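Local atomic coordinates of sialidase B (Streptococcus pneumoniae serotype 4, PDB entry 4XJW), a protein that hydrolyses the alpha-(2->3), alpha-(2->6) and alpha-(2->8) linkages of terminal sialic acids in oligosaccharides, glycoproteins and glycolipids. Residues P454-A459 with A617-P622; Q505-R510 with E568-S573. The protein carries 1 engineered substitution. All coordinates share one frame; numbering follows the deposited sequence.

Both contacts join blades of the sialidase beta-propeller, and both are buried. Contact 1 lies closer to the centre of the chain and brings strands 451-459 and 616-620 together around a bound inhibitor. Contact 2 lies farther out and packs strand 504-510 against strand 569-575 of the next sheet. Their chemistry differs accordingly. Contact 1 is polar, with one amide and one hydroxyl turned to the ligand. Contact 2 is apolar in its middle and has charged groups at its partly exposed Glu568 end. The two meet directly: Gln505 OE1 lies 2.8 Å from Gln456 N, a probable hydrogen bond, and Ile618 CD1 touches Ile571 O.

Contact 1. Residues P454-A459 with A617-P622; sequences PGQGLA and AITELP. With OPX ((1s,3R,4S)-1-[(cyclohexylamino)methyl]-3,4-dihydroxycyclopentanesulfonic acid), chain B.
Gln456 and Thr619 face each other between two blades of the propeller fold of the sialidases. Gln456 lies on strand 451-459 and Thr619 on strand 616-620, and the inhibitor OPX fills the pocket beside them. The pocket is set off from the active site: the side chain of Gln456 is about 12 Å from that of Glu503, predicted to be catalytic, consistent with allosteric inhibition. Pro454 starts the first segment, its ring on Ile208. Gly455 follows in a conformation suited to a residue without a side chain, and its backbone bonds to Ser290 and Ile292 of the neighbouring strand 286-294. Gln456 carries the contact. Its CG lies anti to the carbonyl carbon (chi1 -61°) and the chain is then extended, which carries the amide across to strand 616-620. There NE2 comes 3.3 Å from Ile618 O, but the angle is too poor for a hydrogen bond; NE2 instead donates to Leu211 O. The amide also grips one hydroxyl of the ligand with both its ends. OAC of OPX donates to Gln456 OE1 at 2.8 Å, and Gln456 NE2 returns a weak bond to OAC, with an N-H...O angle of 126°. From the second segment, Thr619 takes the other hydroxyl: OPX OAD donates weakly to Thr619 OG1 at 2.9 Å. That oxygen has a stronger partner in Thr213 OG1, and Thr213 N also bonds the ligand. The cyclohexyl ring lies where strand 616-620 ends, against Glu620, Leu621 and Pro622. The side chain of Glu620 runs beside it, with CD 3.9 Å from CAF of OPX, while its OE2 is held by Ser561 and His624. Two backbone oxygens also face ring carbon CAH of OPX, Leu621 O at 3.6 Å and Glu620 O at 3.4 Å.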
# COMPACT_ATOMS: atom_id res chain seq x y z
N PRO A 454 -5.93 -1.22 10.69
CA PRO A 454 -4.62 -0.62 10.41
C PRO A 454 -4.58 0.87 10.67
O PRO A 454 -5.58 1.57 10.53
CB PRO A 454 -4.41 -0.89 8.92
CG PRO A 454 -5.78 -1.13 8.35
CD PRO A 454 -6.62 -1.70 9.47
N GLY A 455 -3.40 1.35 11.07
CA GLY A 455 -3.19 2.76 11.27
C GLY A 455 -2.58 3.06 12.62
O GLY A 455 -1.46 2.63 12.92
N GLN A 456 -3.32 3.81 13.42
CA GLN A 456 -2.88 4.23 14.75
C GLN A 456 -3.68 3.54 15.82
O GLN A 456 -4.89 3.33 15.68
CB GLN A 456 -3.03 5.75 14.92
CG GLN A 456 -2.21 6.60 13.94
CD GLN A 456 -2.33 8.10 14.15
OE1 GLN A 456 -3.17 8.57 14.92
NE2 GLN A 456 -1.49 8.87 13.46
N GLY A 457 -3.01 3.17 16.90
CA GLY A 457 -3.69 2.92 18.16
C GLY A 457 -3.85 4.28 18.82
O GLY A 457 -3.38 5.31 18.28
N LEU A 458 -4.51 4.31 19.97
CA LEU A 458 -4.79 5.57 20.66
C LEU A 458 -4.24 5.58 22.07
O LEU A 458 -4.54 4.70 22.88
CB LEU A 458 -6.30 5.81 20.71
CG LEU A 458 -6.73 7.09 21.44
CD1 LEU A 458 -6.39 8.32 20.64
CD2 LEU A 458 -8.22 7.03 21.70
N ALA A 459 -3.38 6.56 22.34
CA ALA A 459 -2.88 6.81 23.68
C ALA A 459 -3.68 7.96 24.25
O ALA A 459 -3.76 9.04 23.68
CB ALA A 459 -1.41 7.18 23.63
N ALA A 617 -2.82 7.02 5.58
CA ALA A 617 -2.33 7.34 6.91
C ALA A 617 -2.14 8.84 7.00
O ALA A 617 -1.57 9.47 6.09
CB ALA A 617 -1.01 6.60 7.15
N ILE A 618 -2.63 9.44 8.09
CA ILE A 618 -2.38 10.85 8.33
C ILE A 618 -1.84 11.12 9.73
O ILE A 618 -2.21 10.46 10.70
CB ILE A 618 -3.62 11.74 8.06
CG1 ILE A 618 -4.82 11.30 8.92
CG2 ILE A 618 -3.96 11.75 6.56
CD1 ILE A 618 -5.98 12.28 8.81
N THR A 619 -0.94 12.09 9.83
CA THR A 619 -0.49 12.50 11.15
C THR A 619 -0.09 13.96 11.14
O THR A 619 0.36 14.48 10.13
CB THR A 619 0.63 11.57 11.70
OG1 THR A 619 0.67 11.69 13.12
CG2 THR A 619 2.02 11.91 11.10
N GLU A 620 -0.30 14.61 12.28
CA GLU A 620 0.21 15.96 12.47
C GLU A 620 1.69 15.86 12.77
O GLU A 620 2.10 15.21 13.73
CB GLU A 620 -0.53 16.67 13.60
CG GLU A 620 -0.07 18.11 13.79
CD GLU A 620 -0.84 18.84 14.87
OE1 GLU A 620 -1.77 18.25 15.46
OE2 GLU A 620 -0.49 20.02 15.14
N LEU A 621 2.48 16.50 11.92
CA LEU A 621 3.92 16.58 12.12
C LEU A 621 4.18 17.56 13.26
O LEU A 621 3.32 18.40 13.58
CB LEU A 621 4.61 17.01 10.82
CG LEU A 621 4.19 16.12 9.64
CD1 LEU A 621 4.64 16.70 8.32
CD2 LEU A 621 4.71 14.71 9.81
N PRO A 622 5.34 17.43 13.92
CA PRO A 622 5.62 18.31 15.06
C PRO A 622 5.60 19.80 14.70
O PRO A 622 5.39 20.61 15.60
CB PRO A 622 7.02 17.90 15.49
CG PRO A 622 7.14 16.48 15.05
CD PRO A 622 6.39 16.40 13.75
CAF OPX B . 2.01 18.13 17.42
CAG OPX B . 1.95 17.92 18.90
CAH OPX B . 2.32 16.84 16.72
CAI OPX B . 0.95 16.86 19.26
CAJ OPX B . 1.34 15.75 17.07
CAK OPX B . 0.59 13.24 18.56
CAL OPX B . -1.59 12.30 17.60
CAM OPX B . 0.15 10.77 18.21
CAO OPX B . -1.76 11.00 16.90
CAP OPX B . -0.42 10.42 16.85
CAQ OPX B . 1.26 15.57 18.56
CAR OPX B . -0.48 12.10 18.59
NAN OPX B . 0.19 14.61 18.92
OAA OPX B . -1.76 13.33 20.56
OAB OPX B . -2.24 10.97 20.22
OAC OPX B . -2.31 11.17 15.64
OAD OPX B . 0.37 10.99 15.89
OAE OPX B . -0.14 11.63 21.18
SAS OPX B . -1.19 12.01 20.23

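Contact 2. Residues Q505-R510 with E568-S573; sequences QMVELR and EAVILS
Segments 505-510 and 568-573 run nearly antiparallel, and their CA atoms come nearest at Val507 and Val570, 7.8 Å apart, with no hydrogen bond between them. This is face-to-face packing of two neighbouring propeller sheets, not pairing within one. Val570 is the centre of it. With chi1 at 166°, CG2 lies anti to the carbonyl carbon, and this branch makes the contact. This methyl meets Leu509 CD2 at 3.7 Å and, more loosely, Val507 CG2 at 4.3 Å. The side chains of Leu509 and Val570 cross at about a right angle. Val507 also rests on Ala557, and Leu509 on Val591, both in the sheet of the second segment. At the end of the interface Glu568 reaches across with an extended chain. Its OE1 stands 3.3 Å from Leu509 O, two acceptors that cannot bond each other. Lys559 resolves this, since its NZ hydrogen-bonds Leu509 O and forms a salt bridge with Glu568 OE1. Glu568 OE2 pairs with Lys593. The two sheets are thus joined by methyl packing inside and by a shared lysine at the edge, and the two lysines probably favour a charged Glu568.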
# COMPACT_ATOMS: atom_id res chain seq x y z
N GLN A 505 -10.80 3.96 13.09
CA GLN A 505 -9.72 4.77 13.64
C GLN A 505 -10.32 5.77 14.61
O GLN A 505 -11.45 6.22 14.44
CB GLN A 505 -8.97 5.46 12.50
CG GLN A 505 -8.03 4.54 11.70
CD GLN A 505 -6.79 4.10 12.49
OE1 GLN A 505 -5.74 4.75 12.42
NE2 GLN A 505 -6.90 3.00 13.22
N MET A 506 -9.55 6.11 15.64
CA MET A 506 -10.06 6.86 16.79
C MET A 506 -9.38 8.22 16.93
O MET A 506 -8.24 8.40 16.54
CB MET A 506 -9.81 6.06 18.07
CG MET A 506 -10.50 4.69 18.15
SD MET A 506 -9.81 3.65 19.45
CE MET A 506 -8.29 3.09 18.69
N VAL A 507 -10.11 9.17 17.51
CA VAL A 507 -9.56 10.45 17.92
C VAL A 507 -10.11 10.76 19.30
O VAL A 507 -11.24 10.39 19.63
CB VAL A 507 -9.93 11.60 16.95
CG1 VAL A 507 -9.44 11.30 15.55
CG2 VAL A 507 -11.43 11.86 16.94
N GLU A 508 -9.30 11.41 20.13
CA GLU A 508 -9.77 11.88 21.44
C GLU A 508 -10.26 13.32 21.28
O GLU A 508 -9.47 14.24 21.11
CB GLU A 508 -8.67 11.78 22.52
CG GLU A 508 -9.25 11.91 23.94
CD GLU A 508 -8.24 11.68 25.05
OE1 GLU A 508 -7.03 11.60 24.74
OE2 GLU A 508 -8.67 11.59 26.22
N LEU A 509 -11.58 13.51 21.29
CA LEU A 509 -12.16 14.84 21.10
C LEU A 509 -11.82 15.79 22.24
O LEU A 509 -11.55 16.97 22.03
CB LEU A 509 -13.68 14.77 20.95
CG LEU A 509 -14.23 14.12 19.68
CD1 LEU A 509 -15.74 14.20 19.67
CD2 LEU A 509 -13.64 14.79 18.45
N ARG A 510 -11.91 15.26 23.45
CA ARG A 510 -11.53 15.97 24.67
C ARG A 510 -11.28 14.89 25.71
O ARG A 510 -11.47 13.72 25.43
CB ARG A 510 -12.63 16.93 25.10
CG ARG A 510 -14.01 16.30 25.21
CD ARG A 510 -15.05 17.30 25.70
NE ARG A 510 -16.40 16.75 25.73
CZ ARG A 510 -17.01 16.31 26.83
NH1 ARG A 510 -16.38 16.35 28.00
NH2 ARG A 510 -18.24 15.83 26.76
N GLU A 568 -12.06 23.56 17.78
CA GLU A 568 -11.24 22.35 17.78
C GLU A 568 -11.57 21.57 16.52
O GLU A 568 -12.70 21.60 16.03
CB GLU A 568 -11.50 21.52 19.02
CG GLU A 568 -11.17 22.29 20.30
CD GLU A 568 -11.46 21.51 21.56
OE1 GLU A 568 -11.52 20.26 21.48
OE2 GLU A 568 -11.61 22.14 22.63
N ALA A 569 -10.57 20.87 15.99
CA ALA A 569 -10.70 20.31 14.65
C ALA A 569 -10.29 18.85 14.56
O ALA A 569 -9.32 18.41 15.19
CB ALA A 569 -9.90 21.15 13.67
N VAL A 570 -11.04 18.11 13.74
CA VAL A 570 -10.74 16.73 13.40
C VAL A 570 -10.46 16.68 11.90
O VAL A 570 -11.10 17.41 11.13
CB VAL A 570 -11.92 15.82 13.77
CG1 VAL A 570 -11.80 14.44 13.14
CG2 VAL A 570 -12.02 15.73 15.27
N ILE A 571 -9.50 15.87 11.47
CA ILE A 571 -9.24 15.72 10.05
C ILE A 571 -9.38 14.25 9.64
O ILE A 571 -8.80 13.36 10.27
CB ILE A 571 -7.86 16.27 9.64
CG1 ILE A 571 -7.72 17.71 10.13
CG2 ILE A 571 -7.67 16.18 8.13
CD1 ILE A 571 -6.33 18.29 9.96
N LEU A 572 -10.18 14.01 8.61
CA LEU A 572 -10.38 12.67 8.06
C LEU A 572 -9.68 12.56 6.70
O LEU A 572 -9.65 13.52 5.93
CB LEU A 572 -11.87 12.39 7.88
CG LEU A 572 -12.83 12.43 9.06
CD1 LEU A 572 -14.21 11.97 8.58
CD2 LEU A 572 -12.36 11.55 10.21
N SER A 573 -9.15 11.38 6.40
CA SER A 573 -8.59 11.07 5.08
C SER A 573 -9.30 9.85 4.52
O SER A 573 -9.38 8.82 5.19
CB SER A 573 -7.09 10.79 5.21
OG SER A 573 -6.59 10.14 4.07